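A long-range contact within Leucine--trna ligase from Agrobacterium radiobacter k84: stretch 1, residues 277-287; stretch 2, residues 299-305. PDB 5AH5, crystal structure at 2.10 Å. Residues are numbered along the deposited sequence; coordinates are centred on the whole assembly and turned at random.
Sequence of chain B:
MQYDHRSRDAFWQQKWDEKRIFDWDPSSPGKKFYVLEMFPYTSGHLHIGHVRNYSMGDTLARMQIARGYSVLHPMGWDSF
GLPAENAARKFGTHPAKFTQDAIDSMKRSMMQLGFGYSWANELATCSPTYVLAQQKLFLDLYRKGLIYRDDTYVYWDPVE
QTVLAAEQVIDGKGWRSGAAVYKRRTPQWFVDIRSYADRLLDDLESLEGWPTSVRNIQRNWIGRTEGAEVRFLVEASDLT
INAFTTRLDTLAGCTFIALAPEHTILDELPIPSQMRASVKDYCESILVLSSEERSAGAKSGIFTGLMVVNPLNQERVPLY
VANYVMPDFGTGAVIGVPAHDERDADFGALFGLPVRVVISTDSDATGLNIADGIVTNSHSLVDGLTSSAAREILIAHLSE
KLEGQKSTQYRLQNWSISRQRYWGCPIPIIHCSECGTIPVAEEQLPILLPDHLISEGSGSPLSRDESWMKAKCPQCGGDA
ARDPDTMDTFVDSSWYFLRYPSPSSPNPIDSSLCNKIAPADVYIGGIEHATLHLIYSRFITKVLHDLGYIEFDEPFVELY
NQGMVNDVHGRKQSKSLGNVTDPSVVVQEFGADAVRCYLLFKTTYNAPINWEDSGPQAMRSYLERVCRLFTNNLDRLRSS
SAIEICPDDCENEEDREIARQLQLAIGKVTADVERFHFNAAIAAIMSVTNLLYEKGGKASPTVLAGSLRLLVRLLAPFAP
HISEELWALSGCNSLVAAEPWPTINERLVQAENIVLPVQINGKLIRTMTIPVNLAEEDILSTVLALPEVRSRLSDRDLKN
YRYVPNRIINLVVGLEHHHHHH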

# COMPACT_ATOMS: atom_id res chain seq x y z
N ALA B 277 24.50 11.69 43.56
CA ALA B 277 23.21 11.92 44.21
C ALA B 277 22.22 12.45 43.19
O ALA B 277 21.34 11.70 42.76
CB ALA B 277 23.34 12.89 45.40
N SER B 278 22.39 13.70 42.77
CA SER B 278 21.40 14.35 41.90
C SER B 278 21.51 13.97 40.41
O SER B 278 20.63 14.33 39.64
CB SER B 278 21.41 15.88 42.10
OG SER B 278 22.72 16.42 42.08
N VAL B 279 22.56 13.25 40.01
CA VAL B 279 22.64 12.67 38.65
C VAL B 279 21.53 11.60 38.40
O VAL B 279 20.60 11.82 37.59
CB VAL B 279 24.05 12.09 38.37
CG1 VAL B 279 24.09 11.21 37.13
CG2 VAL B 279 25.05 13.23 38.24
N LYS B 280 21.62 10.48 39.11
CA LYS B 280 20.67 9.37 38.95
C LYS B 280 19.25 9.76 39.34
O LYS B 280 18.32 9.08 38.95
CB LYS B 280 21.09 8.16 39.77
CG LYS B 280 22.50 7.66 39.49
CD LYS B 280 22.61 6.13 39.50
CE LYS B 280 21.82 5.50 38.36
NZ LYS B 280 22.48 4.27 37.84
N ASP B 281 19.10 10.82 40.14
CA ASP B 281 17.78 11.39 40.45
C ASP B 281 17.24 12.24 39.29
O ASP B 281 16.06 12.13 38.95
CB ASP B 281 17.84 12.24 41.74
CG ASP B 281 17.77 11.40 43.02
OD1 ASP B 281 17.99 10.17 42.97
OD2 ASP B 281 17.48 12.00 44.08
N TYR B 282 18.09 13.08 38.70
CA TYR B 282 17.70 13.91 37.56
C TYR B 282 17.37 13.06 36.33
O TYR B 282 16.33 13.28 35.68
CB TYR B 282 18.83 14.88 37.19
CG TYR B 282 18.58 15.58 35.88
CD1 TYR B 282 17.66 16.62 35.79
CD2 TYR B 282 19.25 15.19 34.71
CE1 TYR B 282 17.42 17.26 34.58
CE2 TYR B 282 19.01 15.82 33.51
CZ TYR B 282 18.10 16.85 33.44
OH TYR B 282 17.89 17.48 32.22
N CYS B 283 18.26 12.12 36.01
CA CYS B 283 18.09 11.23 34.88
C CYS B 283 16.79 10.44 34.98
O CYS B 283 15.93 10.56 34.11
CB CYS B 283 19.29 10.31 34.71
SG CYS B 283 20.77 11.24 34.21
N GLU B 284 16.60 9.71 36.06
CA GLU B 284 15.38 8.91 36.21
C GLU B 284 14.13 9.79 36.17
O GLU B 284 13.06 9.30 35.80
CB GLU B 284 15.40 8.02 37.47
CG GLU B 284 16.57 7.01 37.57
CD GLU B 284 16.61 5.92 36.50
OE1 GLU B 284 15.60 5.71 35.79
OE2 GLU B 284 17.67 5.24 36.38
N SER B 285 14.26 11.08 36.51
CA SER B 285 13.14 12.04 36.38
C SER B 285 12.80 12.44 34.94
O SER B 285 11.66 12.83 34.69
CB SER B 285 13.38 13.32 37.20
OG SER B 285 14.18 14.27 36.49
N ILE B 286 13.80 12.43 34.05
CA ILE B 286 13.57 12.67 32.61
C ILE B 286 13.08 11.37 31.96
O ILE B 286 12.03 11.37 31.30
CB ILE B 286 14.82 13.19 31.87
CG1 ILE B 286 15.28 14.53 32.45
CG2 ILE B 286 14.53 13.36 30.37
CD1 ILE B 286 14.28 15.66 32.34
N LEU B 287 13.80 10.28 32.21
CA LEU B 287 13.47 8.94 31.69
C LEU B 287 12.08 8.42 32.04
O LEU B 287 11.54 7.61 31.32
CB LEU B 287 14.51 7.90 32.13
CG LEU B 287 15.97 8.15 31.77
CD1 LEU B 287 16.84 7.02 32.29
CD2 LEU B 287 16.16 8.32 30.28
N LYS B 299 13.36 23.66 29.30
CA LYS B 299 14.66 22.97 29.22
C LYS B 299 15.35 22.91 30.60
O LYS B 299 15.27 23.86 31.38
CB LYS B 299 15.58 23.64 28.21
CG LYS B 299 14.95 23.73 26.83
CD LYS B 299 15.80 24.52 25.86
CE LYS B 299 14.94 25.12 24.77
NZ LYS B 299 15.77 25.63 23.64
N SER B 300 16.01 21.78 30.86
CA SER B 300 16.56 21.42 32.17
C SER B 300 17.88 20.69 31.98
O SER B 300 18.31 20.48 30.85
CB SER B 300 15.56 20.56 32.97
OG SER B 300 15.54 19.20 32.58
N GLY B 301 18.51 20.32 33.08
CA GLY B 301 19.87 19.77 33.05
C GLY B 301 20.57 19.70 34.41
O GLY B 301 20.11 20.29 35.39
N ILE B 302 21.68 18.97 34.44
CA ILE B 302 22.51 18.83 35.64
C ILE B 302 23.98 18.76 35.26
O ILE B 302 24.37 17.97 34.40
CB ILE B 302 22.12 17.57 36.47
CG1 ILE B 302 22.97 17.50 37.74
CG2 ILE B 302 22.27 16.28 35.68
CD1 ILE B 302 22.45 16.52 38.75
N PHE B 303 24.80 19.61 35.90
CA PHE B 303 26.26 19.59 35.73
C PHE B 303 26.75 18.24 36.25
O PHE B 303 26.37 17.83 37.35
CB PHE B 303 26.92 20.76 36.48
CG PHE B 303 28.43 20.77 36.42
CD1 PHE B 303 29.11 20.63 35.20
CD2 PHE B 303 29.19 20.96 37.57
CE1 PHE B 303 30.50 20.65 35.14
CE2 PHE B 303 30.58 20.98 37.52
CZ PHE B 303 31.24 20.82 36.31
N THR B 304 27.56 17.55 35.45
CA THR B 304 28.05 16.23 35.83
C THR B 304 28.94 16.32 37.06
O THR B 304 28.89 15.44 37.92
CB THR B 304 28.89 15.58 34.71
OG1 THR B 304 28.35 15.92 33.43
CG2 THR B 304 28.94 14.06 34.88
N GLY B 305 29.73 17.39 37.13
CA GLY B 305 30.85 17.50 38.05
C GLY B 305 32.10 17.41 37.20
O GLY B 305 32.88 18.35 37.17

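The helix that carries Val279, Tyr282 and Ile286 packs against the short strand that includes Ile302, the two running closer to antiparallel than parallel (150°) with axes 8.9 Å apart at closest approach; together they bury 338 Å². Ile302 gives up the most surface. Its CA-to-CB bond points toward the helix, and with both chi angles near t the side chain is extended, carrying Ile302 CD1 to the helix backbone at Ser278 and Val279, within 3.0 Å of Ser278 O, a tight approach for a methyl group, and 3.5 Å of Val279 N. Ser278 O is not left unpaired, since it accepts a helical hydrogen bond from Tyr282 N (3.0 Å). Val279 flanks the same methyl, its CG2 lying 4.2 Å from Ile302 CD1.

The CA-to-CB bond of Tyr282, about one turn further on, also points toward the strand. Ile302 CB and Gly301 C lie over one face of its ring, and Ile302 CG2 comes within 3.4 Å of Tyr282 CD2, so one isoleucine touches both the Ser278-Val279 backbone and the tyrosine ring. At the ring edge, Tyr282 OH and Ser300 OG form a hydrogen bond of 2.9 Å in which either hydroxyl could be the donor. Gly301 N is almost as near Tyr282 OH, at 3.0 Å, but the angle is too poor for a hydrogen bond. Ile286 CD1 adds an apolar neighbour, 3.8 Å from Ser300 OG.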